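Local coordinates for protein GCN5-related N-acetyltransferase (Streptococcus suis, PDB 3G3S) that probably transfers an acetyl group from acetyl-CoA to an amine of a substrate that is not yet identified, at residues Q50-L56 and K71-P77; R99-D105 and Y218-H224. All blocks are in the same frame, centred on the assembly; numbering follows the deposited sequence. Where two conformers were deposited one is given.

Contact 1: Q50-L56 and K71-P77; sequences QSFFGFL and KNIILVP. With EDO (1,2-ethanediol), chain H.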
loop_
_atom_site.group_PDB
_atom_site.type_symbol
_atom_site.label_atom_id
_atom_site.label_comp_id
_atom_site.label_asym_id
_atom_site.label_seq_id
_atom_site.Cartn_x
_atom_site.Cartn_y
_atom_site.Cartn_z
ATOM N N GLN A 50 -22.965 -4.653 -2.832
ATOM C CA GLN A 50 -24.220 -5.008 -3.496
ATOM C C GLN A 50 -23.964 -6.080 -4.547
ATOM O O GLN A 50 -24.712 -7.052 -4.640
ATOM C CB GLN A 50 -24.820 -3.782 -4.144
ATOM C CG GLN A 50 -25.145 -2.668 -3.144
ATOM C CD GLN A 50 -25.752 -1.452 -3.806
ATOM O OE1 GLN A 50 -25.306 -1.024 -4.866
ATOM N NE2 GLN A 50 -26.771 -0.885 -3.175
ATOM N N SER A 51 -22.934 -5.878 -5.360
ATOM C CA SER A 51 -22.463 -6.921 -6.259
ATOM C C SER A 51 -21.045 -7.261 -5.761
ATOM O O SER A 51 -20.434 -6.463 -5.046
ATOM C CB SER A 51 -22.457 -6.470 -7.710
ATOM O OG SER A 51 -21.373 -5.630 -7.923
ATOM N N PHE A 52 -20.540 -8.440 -6.111
ATOM C CA PHE A 52 -19.274 -8.927 -5.608
ATOM C C PHE A 52 -18.441 -9.665 -6.611
ATOM O O PHE A 52 -18.945 -10.201 -7.612
ATOM C CB PHE A 52 -19.529 -9.988 -4.509
ATOM C CG PHE A 52 -20.207 -9.470 -3.278
ATOM C CD1 PHE A 52 -21.588 -9.277 -3.250
ATOM C CD2 PHE A 52 -19.476 -9.219 -2.127
ATOM C CE1 PHE A 52 -22.210 -8.799 -2.098
ATOM C CE2 PHE A 52 -20.096 -8.740 -0.993
ATOM C CZ PHE A 52 -21.455 -8.543 -0.974
ATOM N N PHE A 53 -17.155 -9.720 -6.296
ATOM C CA PHE A 53 -16.196 -10.595 -6.921
ATOM C C PHE A 53 -15.583 -11.445 -5.840
ATOM O O PHE A 53 -15.276 -10.961 -4.746
ATOM C CB PHE A 53 -15.074 -9.834 -7.605
ATOM C CG PHE A 53 -15.454 -9.360 -8.963
ATOM C CD1 PHE A 53 -16.205 -8.203 -9.123
ATOM C CD2 PHE A 53 -15.083 -10.082 -10.086
ATOM C CE1 PHE A 53 -16.571 -7.777 -10.391
ATOM C CE2 PHE A 53 -15.455 -9.644 -11.377
ATOM C CZ PHE A 53 -16.185 -8.514 -11.520
ATOM N N GLY A 54 -15.309 -12.680 -6.213
ATOM C CA GLY A 54 -14.635 -13.652 -5.366
ATOM C C GLY A 54 -13.512 -14.234 -6.205
ATOM O O GLY A 54 -13.772 -15.003 -7.121
ATOM N N PHE A 55 -12.281 -13.801 -5.962
ATOM C CA PHE A 55 -11.124 -14.356 -6.663
ATOM C C PHE A 55 -10.541 -15.441 -5.819
ATOM O O PHE A 55 -10.106 -15.192 -4.696
ATOM C CB PHE A 55 -10.073 -13.305 -6.926
ATOM C CG PHE A 55 -10.498 -12.268 -7.924
ATOM C CD1 PHE A 55 -11.176 -11.130 -7.515
ATOM C CD2 PHE A 55 -10.235 -12.453 -9.270
ATOM C CE1 PHE A 55 -11.540 -10.165 -8.442
ATOM C CE2 PHE A 55 -10.611 -11.485 -10.221
ATOM C CZ PHE A 55 -11.260 -10.361 -9.807
ATOM N N LEU A 56 -10.457 -16.632 -6.396
ATOM C CA LEU A 56 -10.067 -17.832 -5.647
ATOM C C LEU A 56 -8.684 -18.363 -6.001
ATOM O O LEU A 56 -8.490 -18.829 -7.094
ATOM C CB LEU A 56 -11.111 -18.895 -5.950
ATOM C CG LEU A 56 -12.517 -18.488 -5.486
ATOM C CD1 LEU A 56 -13.582 -19.138 -6.436
ATOM C CD2 LEU A 56 -12.665 -18.809 -4.004
ATOM N N LYS A 71 -24.624 -14.565 -2.465
ATOM C CA LYS A 71 -24.223 -13.215 -2.841
ATOM C C LYS A 71 -24.343 -13.017 -4.338
ATOM O O LYS A 71 -24.198 -13.954 -5.114
ATOM C CB LYS A 71 -22.781 -12.949 -2.421
ATOM C CG LYS A 71 -22.556 -12.959 -0.946
ATOM C CD LYS A 71 -21.090 -12.715 -0.654
ATOM C CE LYS A 71 -20.852 -12.495 0.790
ATOM N NZ LYS A 71 -21.241 -13.678 1.615
ATOM N N ASN A 72 -24.607 -11.775 -4.739
ATOM C CA ASN A 72 -24.645 -11.417 -6.141
ATOM C C ASN A 72 -23.178 -11.326 -6.578
ATOM O O ASN A 72 -22.613 -10.232 -6.650
ATOM C CB ASN A 72 -25.365 -10.087 -6.286
ATOM C CG ASN A 72 -25.430 -9.616 -7.712
ATOM O OD1 ASN A 72 -25.353 -10.425 -8.650
ATOM N ND2 ASN A 72 -25.569 -8.284 -7.898
ATOM N N ILE A 73 -22.583 -12.474 -6.889
ATOM C CA ILE A 73 -21.115 -12.598 -7.046
ATOM C C ILE A 73 -20.612 -13.224 -8.314
ATOM O O ILE A 73 -21.261 -14.122 -8.868
ATOM C CB ILE A 73 -20.549 -13.455 -5.834
ATOM C CG1 ILE A 73 -19.036 -13.391 -5.745
ATOM C CG2 ILE A 73 -20.992 -14.897 -5.939
ATOM C CD1 ILE A 73 -18.480 -13.662 -4.379
ATOM N N ILE A 74 -19.485 -12.691 -8.820
ATOM C CA ILE A 74 -18.744 -13.319 -9.917
ATOM C C ILE A 74 -17.554 -14.064 -9.259
ATOM O O ILE A 74 -16.719 -13.435 -8.580
ATOM C CB ILE A 74 -18.256 -12.315 -11.038
ATOM C CG1 ILE A 74 -19.466 -11.578 -11.674
ATOM C CG2 ILE A 74 -17.400 -13.059 -12.101
ATOM C CD1 ILE A 74 -19.068 -10.442 -12.691
ATOM N N LEU A 75 -17.534 -15.398 -9.403
ATOM C CA LEU A 75 -16.461 -16.248 -8.912
ATOM C C LEU A 75 -15.395 -16.354 -9.994
ATOM O O LEU A 75 -15.709 -16.719 -11.142
ATOM C CB LEU A 75 -16.948 -17.665 -8.638
ATOM C CG LEU A 75 -18.083 -17.815 -7.654
ATOM C CD1 LEU A 75 -18.376 -19.296 -7.461
ATOM C CD2 LEU A 75 -17.700 -17.172 -6.363
ATOM N N VAL A 76 -14.150 -16.066 -9.638
ATOM C CA VAL A 76 -13.069 -16.138 -10.601
ATOM C C VAL A 76 -12.000 -17.135 -10.120
ATOM O O VAL A 76 -11.210 -16.817 -9.253
ATOM C CB VAL A 76 -12.429 -14.769 -10.884
ATOM C CG1 VAL A 76 -11.355 -14.952 -11.998
ATOM C CG2 VAL A 76 -13.491 -13.698 -11.260
ATOM N N PRO A 77 -11.971 -18.339 -10.706
ATOM C CA PRO A 77 -10.981 -19.335 -10.332
ATOM C C PRO A 77 -9.581 -19.034 -10.867
ATOM O O PRO A 77 -9.427 -18.724 -12.053
ATOM C CB PRO A 77 -11.476 -20.593 -11.019
ATOM C CG PRO A 77 -12.271 -20.161 -12.150
ATOM C CD PRO A 77 -12.872 -18.836 -11.770
HETATM C C1 EDO H . -9.422 -20.969 -14.611
HETATM O O1 EDO H . -8.198 -20.247 -14.656
HETATM C C2 EDO H . -9.282 -22.169 -15.527
HETATM O O2 EDO H . -9.182 -21.666 -16.861
HETATM O O HOH W 1 -25.543 -9.788 -2.849
#
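Five backbone hydrogen bonds join the two parallel strands of the beta-alpha-beta unit made of strand 52-58, helix 62-68 and strand 73-77, and their zigzag is that of a textbook parallel pair. Phe52 N donates to Asn72 O (2.8 Å, somewhat bent), Ile74 N to Phe52 O (2.8 Å), Gly54 N to Ile74 O (2.9 Å), Val76 N to Gly54 O (2.8 Å) and Leu56 N to Val76 O (3.0 Å). Phe52 and Gly54 therefore turn both N-H and C=O to this partner, the Leu56 backbone also bonds to Gln78, and Phe53 and Phe55 bond to Tyr47 and Ala45 of strand 42-48. The strand axes come within 4.4 Å at 16°, and neighbours pair in register from Phe52 with Ile73 to Leu56 with Pro77. Beside Gln50 and Asn72, a water accepts from Asn72 N at 2.9 Å and donates weakly to Gln50 O at 3.4 Å.

Packing then follows the two faces of the sheet. On one, Phe53 and Phe55 stand beside Ile74 and Val76: Phe55 CD2 lies 3.6 Å from Val76 CB, and the Phe53 ring, which also meets Tyr178 nearly at right angles, takes Ile74 CB over its face. On the other, Leu56 and Pro77 reach helix 80-90, and Gly54, lacking a side chain, lets Ile73 CD1 approach Gly54 N to 3.8 Å. At the Lys71 end of this face the lysine runs across the Phe52 ring before its NZ bonds to Ile67 O; in this CH-pi contact Lys71 CD lies 4.0 Å from the ring centroid, 5° off its normal.

Contact 2: R99-D105 and Y218-H224; sequences RYATKKD and YPSWDAH. With CAC (cacodylate ion), chain D; EDO (1,2-ethanediol), chain F.
An antiparallel strand pair that opens toward one end illustrates how side chains and water take over from backbone bonding. Segment 99-105 is extended through Thr102 and runs at 163° to segment 218-224. Arg99 faces His224, Tyr100 faces Ala223 and, loosely, Ala101 faces Asp222, each CA pair 4.9 Å apart; Lys104 CA to Ser220 CA is 6.9 Å.

Arg99 (chi1 m, chi2 t, chi3 p) forms a salt bridge from NH2 to Asp222 OD2 at 3.0 Å and a weak hydrogen bond from NH1 to His224 ND1 at 2.7 Å. Tyr243 OH bonds both Arg99 NE and Asp222 OD2. Tyr100 and Ala223 are a hydrogen-bonded pair, Tyr100 N to Ala223 O 2.9 Å and Ala223 N to Tyr100 O 2.8 Å. Thr102 OG1 (chi1 p) donates to Trp221 O at 2.7 Å. Lys104 (chi1 and chi2 m, then extended) swings NZ back to Ser220 OG at 2.7 Å, which also bonds Glu186 OE2. One water lies 3.0 Å from Thr102 N, 2.8 Å from Lys104 NZ and 2.6 Å from Asp222 OD1; another lies 2.6 Å from Thr102 OG1, 2.6 Å from Lys104 NZ, 3.1 Å from Trp221 N and 2.9 Å from Tyr218 OH, itself bonded to Thr106 OG1.

Strand 218-223 probably corresponds to GNAT beta5, whose parallel neighbour 184-191 forms the family's V-shaped splay; this contact is its other edge. Cacodylate O1 accepts from His224 N (2.9 Å), with C1 over the Trp221 ring, and ethanediol O2 from Arg99 NH2 (3.0 Å). Both probably come from the crystallisation liquor, yet the salt-bridged guanidinium, the Asp222 and His224 backbone and the indole could line a binding site.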
loop_
_atom_site.group_PDB
_atom_site.type_symbol
_atom_site.label_atom_id
_atom_site.label_comp_id
_atom_site.label_asym_id
_atom_site.label_seq_id
_atom_site.Cartn_x
_atom_site.Cartn_y
_atom_site.Cartn_z
ATOM N N ARG A 99 -14.963 -14.016 -19.380
ATOM C CA ARG A 99 -14.679 -12.596 -19.246
ATOM C C ARG A 99 -13.350 -12.398 -19.951
ATOM O O ARG A 99 -12.656 -13.376 -20.260
ATOM C CB ARG A 99 -14.610 -12.160 -17.790
ATOM C CG ARG A 99 -15.971 -12.112 -17.103
ATOM C CD ARG A 99 -15.860 -11.715 -15.625
ATOM N NE ARG A 99 -15.187 -10.428 -15.417
ATOM C CZ ARG A 99 -15.782 -9.275 -15.183
ATOM N NH1 ARG A 99 -17.096 -9.169 -15.152
ATOM N NH2 ARG A 99 -15.051 -8.201 -14.990
ATOM N N TYR A 100 -13.022 -11.133 -20.223
ATOM C CA TYR A 100 -11.834 -10.796 -20.993
ATOM C C TYR A 100 -10.978 -9.772 -20.253
ATOM O O TYR A 100 -11.377 -8.630 -20.054
ATOM C CB TYR A 100 -12.250 -10.290 -22.399
ATOM C CG TYR A 100 -13.102 -11.330 -23.131
ATOM C CD1 TYR A 100 -14.467 -11.374 -22.935
ATOM C CD2 TYR A 100 -12.530 -12.297 -23.983
ATOM C CE1 TYR A 100 -15.272 -12.334 -23.547
ATOM C CE2 TYR A 100 -13.340 -13.262 -24.611
ATOM C CZ TYR A 100 -14.708 -13.271 -24.365
ATOM O OH TYR A 100 -15.541 -14.169 -24.962
ATOM N N ALA A 101 -9.788 -10.208 -19.862
ATOM C CA ALA A 101 -8.847 -9.368 -19.193
ATOM C C ALA A 101 -8.160 -8.532 -20.272
ATOM O O ALA A 101 -8.003 -8.988 -21.389
ATOM C CB ALA A 101 -7.830 -10.209 -18.491
ATOM N N THR A 102 -7.726 -7.354 -19.897
ATOM C CA THR A 102 -6.976 -6.488 -20.813
ATOM C C THR A 102 -5.588 -6.258 -20.214
ATOM O O THR A 102 -5.368 -6.433 -19.017
ATOM C CB THR A 102 -7.719 -5.150 -21.084
ATOM O OG1 THR A 102 -7.722 -4.323 -19.910
ATOM C CG2 THR A 102 -9.172 -5.411 -21.570
ATOM N N LYS A 103 -4.641 -5.888 -21.078
ATOM C CA LYS A 103 -3.281 -5.622 -20.672
ATOM C C LYS A 103 -3.300 -4.375 -19.822
ATOM O O LYS A 103 -4.089 -3.465 -20.082
ATOM C CB LYS A 103 -2.382 -5.447 -21.902
ATOM C CG LYS A 103 -2.262 -6.716 -22.716
ATOM C CD LYS A 103 -1.172 -6.632 -23.787
ATOM C CE LYS A 103 -1.107 -7.940 -24.577
ATOM N NZ LYS A 103 -0.085 -7.923 -25.661
ATOM N N LYS A 104 -2.446 -4.336 -18.803
ATOM C CA LYS A 104 -2.353 -3.196 -17.899
ATOM C C LYS A 104 -1.311 -2.150 -18.285
ATOM O O LYS A 104 -1.057 -1.244 -17.499
ATOM C CB LYS A 104 -2.083 -3.680 -16.476
ATOM C CG LYS A 104 -3.126 -4.700 -15.973
ATOM C CD LYS A 104 -4.529 -4.151 -16.097
ATOM C CE LYS A 104 -5.626 -5.189 -15.844
ATOM N NZ LYS A 104 -6.954 -4.603 -16.283
ATOM N N ASP A 105 -0.734 -2.263 -19.475
ATOM C CA ASP A 105 0.295 -1.307 -19.971
ATOM C C ASP A 105 -0.220 -0.411 -21.103
ATOM O O ASP A 105 0.534 -0.004 -22.007
ATOM C CB ASP A 105 1.528 -2.082 -20.463
ATOM C CG ASP A 105 1.209 -3.028 -21.601
ATOM O OD1 ASP A 105 0.040 -3.086 -22.035
ATOM O OD2 ASP A 105 2.136 -3.731 -22.058
ATOM N N TYR A 218 -4.195 4.819 -12.961
ATOM C CA TYR A 218 -4.377 3.914 -14.090
ATOM C C TYR A 218 -5.836 3.487 -14.132
ATOM O O TYR A 218 -6.365 3.002 -13.108
ATOM C CB TYR A 218 -3.500 2.670 -14.010
ATOM C CG TYR A 218 -3.803 1.720 -15.133
ATOM C CD1 TYR A 218 -3.438 2.032 -16.432
ATOM C CD2 TYR A 218 -4.507 0.524 -14.924
ATOM C CE1 TYR A 218 -3.740 1.198 -17.490
ATOM C CE2 TYR A 218 -4.798 -0.328 -15.993
ATOM C CZ TYR A 218 -4.402 0.032 -17.283
ATOM O OH TYR A 218 -4.674 -0.774 -18.355
ATOM N N PRO A 219 -6.532 3.730 -15.261
ATOM C CA PRO A 219 -7.911 3.292 -15.428
ATOM C C PRO A 219 -7.964 1.876 -15.985
ATOM O O PRO A 219 -7.738 1.637 -17.166
ATOM C CB PRO A 219 -8.476 4.306 -16.422
ATOM C CG PRO A 219 -7.292 4.721 -17.237
ATOM C CD PRO A 219 -6.066 4.510 -16.431
ATOM N N SER A 220 -8.231 0.908 -15.115
ATOM C CA SER A 220 -8.287 -0.498 -15.554
ATOM C C SER A 220 -9.606 -0.922 -16.162
ATOM O O SER A 220 -10.679 -0.476 -15.710
ATOM C CB SER A 220 -8.057 -1.426 -14.344
ATOM O OG SER A 220 -8.226 -2.773 -14.704
ATOM N N TRP A 221 -9.539 -1.825 -17.132
ATOM C CA TRP A 221 -10.734 -2.415 -17.746
ATOM C C TRP A 221 -10.657 -3.943 -17.701
ATOM O O TRP A 221 -9.654 -4.546 -18.104
ATOM C CB TRP A 221 -10.871 -1.978 -19.195
ATOM C CG TRP A 221 -12.216 -2.182 -19.807
ATOM C CD1 TRP A 221 -12.774 -3.360 -20.215
ATOM C CD2 TRP A 221 -13.144 -1.166 -20.161
ATOM N NE1 TRP A 221 -14.001 -3.146 -20.778
ATOM C CE2 TRP A 221 -14.263 -1.807 -20.766
ATOM C CE3 TRP A 221 -13.159 0.226 -20.016
ATOM C CZ2 TRP A 221 -15.385 -1.108 -21.197
ATOM C CZ3 TRP A 221 -14.285 0.929 -20.463
ATOM C CH2 TRP A 221 -15.378 0.253 -21.047
ATOM N N ASP A 222 -11.715 -4.570 -17.205
ATOM C CA ASP A 222 -11.813 -6.010 -17.192
ATOM C C ASP A 222 -13.214 -6.265 -17.768
ATOM O O ASP A 222 -14.222 -5.950 -17.154
ATOM C CB ASP A 222 -11.631 -6.557 -15.789
ATOM C CG ASP A 222 -11.303 -8.008 -15.761
ATOM O OD1 ASP A 222 -10.229 -8.413 -16.239
ATOM O OD2 ASP A 222 -12.099 -8.759 -15.128
ATOM N N ALA A 223 -13.252 -6.781 -18.989
ATOM C CA ALA A 223 -14.475 -6.896 -19.762
ATOM C C ALA A 223 -15.386 -8.041 -19.323
ATOM O O ALA A 223 -14.991 -9.196 -19.353
ATOM C CB ALA A 223 -14.128 -7.034 -21.247
ATOM N N HIS A 224 -16.625 -7.708 -18.982
ATOM C CA HIS A 224 -17.610 -8.709 -18.591
ATOM C C HIS A 224 -18.126 -9.505 -19.777
ATOM O O HIS A 224 -18.575 -10.639 -19.625
ATOM C CB HIS A 224 -18.789 -8.049 -17.889
ATOM C CG HIS A 224 -19.766 -9.023 -17.295
ATOM N ND1 HIS A 224 -19.406 -9.958 -16.347
ATOM C CD2 HIS A 224 -21.103 -9.174 -17.482
ATOM C CE1 HIS A 224 -20.475 -10.644 -15.975
ATOM N NE2 HIS A 224 -21.520 -10.188 -16.650
HETATM AS AS CAC D . -16.888 -3.623 -17.505
HETATM O O1 CAC D . -17.297 -4.892 -18.684
HETATM O O2 CAC D . -16.245 -4.398 -16.082
HETATM C C1 CAC D . -15.671 -2.177 -18.068
HETATM C C2 CAC D . -18.456 -2.551 -16.935
HETATM C C1 EDO F . -16.215 -4.346 -12.381
HETATM O O1 EDO F . -17.105 -4.195 -13.492
HETATM C C2 EDO F . -15.054 -5.268 -12.725
HETATM O O2 EDO F . -14.851 -5.311 -14.143
HETATM O O HOH W 2 -8.037 -7.149 -16.960
HETATM O O HOH W 3 -6.768 -2.696 -18.090
#

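In the fold
From the N terminus, contact 1 comes first: after strand 52-58, the chain passes through helix 62-68 and returns as strand 73-77, closing a short local loop. The chain then runs through helix 80-90 into strand 94-102, whose end opens contact 2; that contact closes only after 112 intervening residues, when strand 218-223 arrives. The two loops are thus in series, neither nested nor crossed. Both belong to one mixed sheet, where strand 239-248 lies between strands 73-77 and 94-102 and joins the N-terminal strands to the later ones. Although the contact centres are about 17 Å apart, their side chains meet: Ile74 CD1 lies 3.6 Å from His224 CE1, and Phe53 CZ is 3.7 Å from Arg99 NH2.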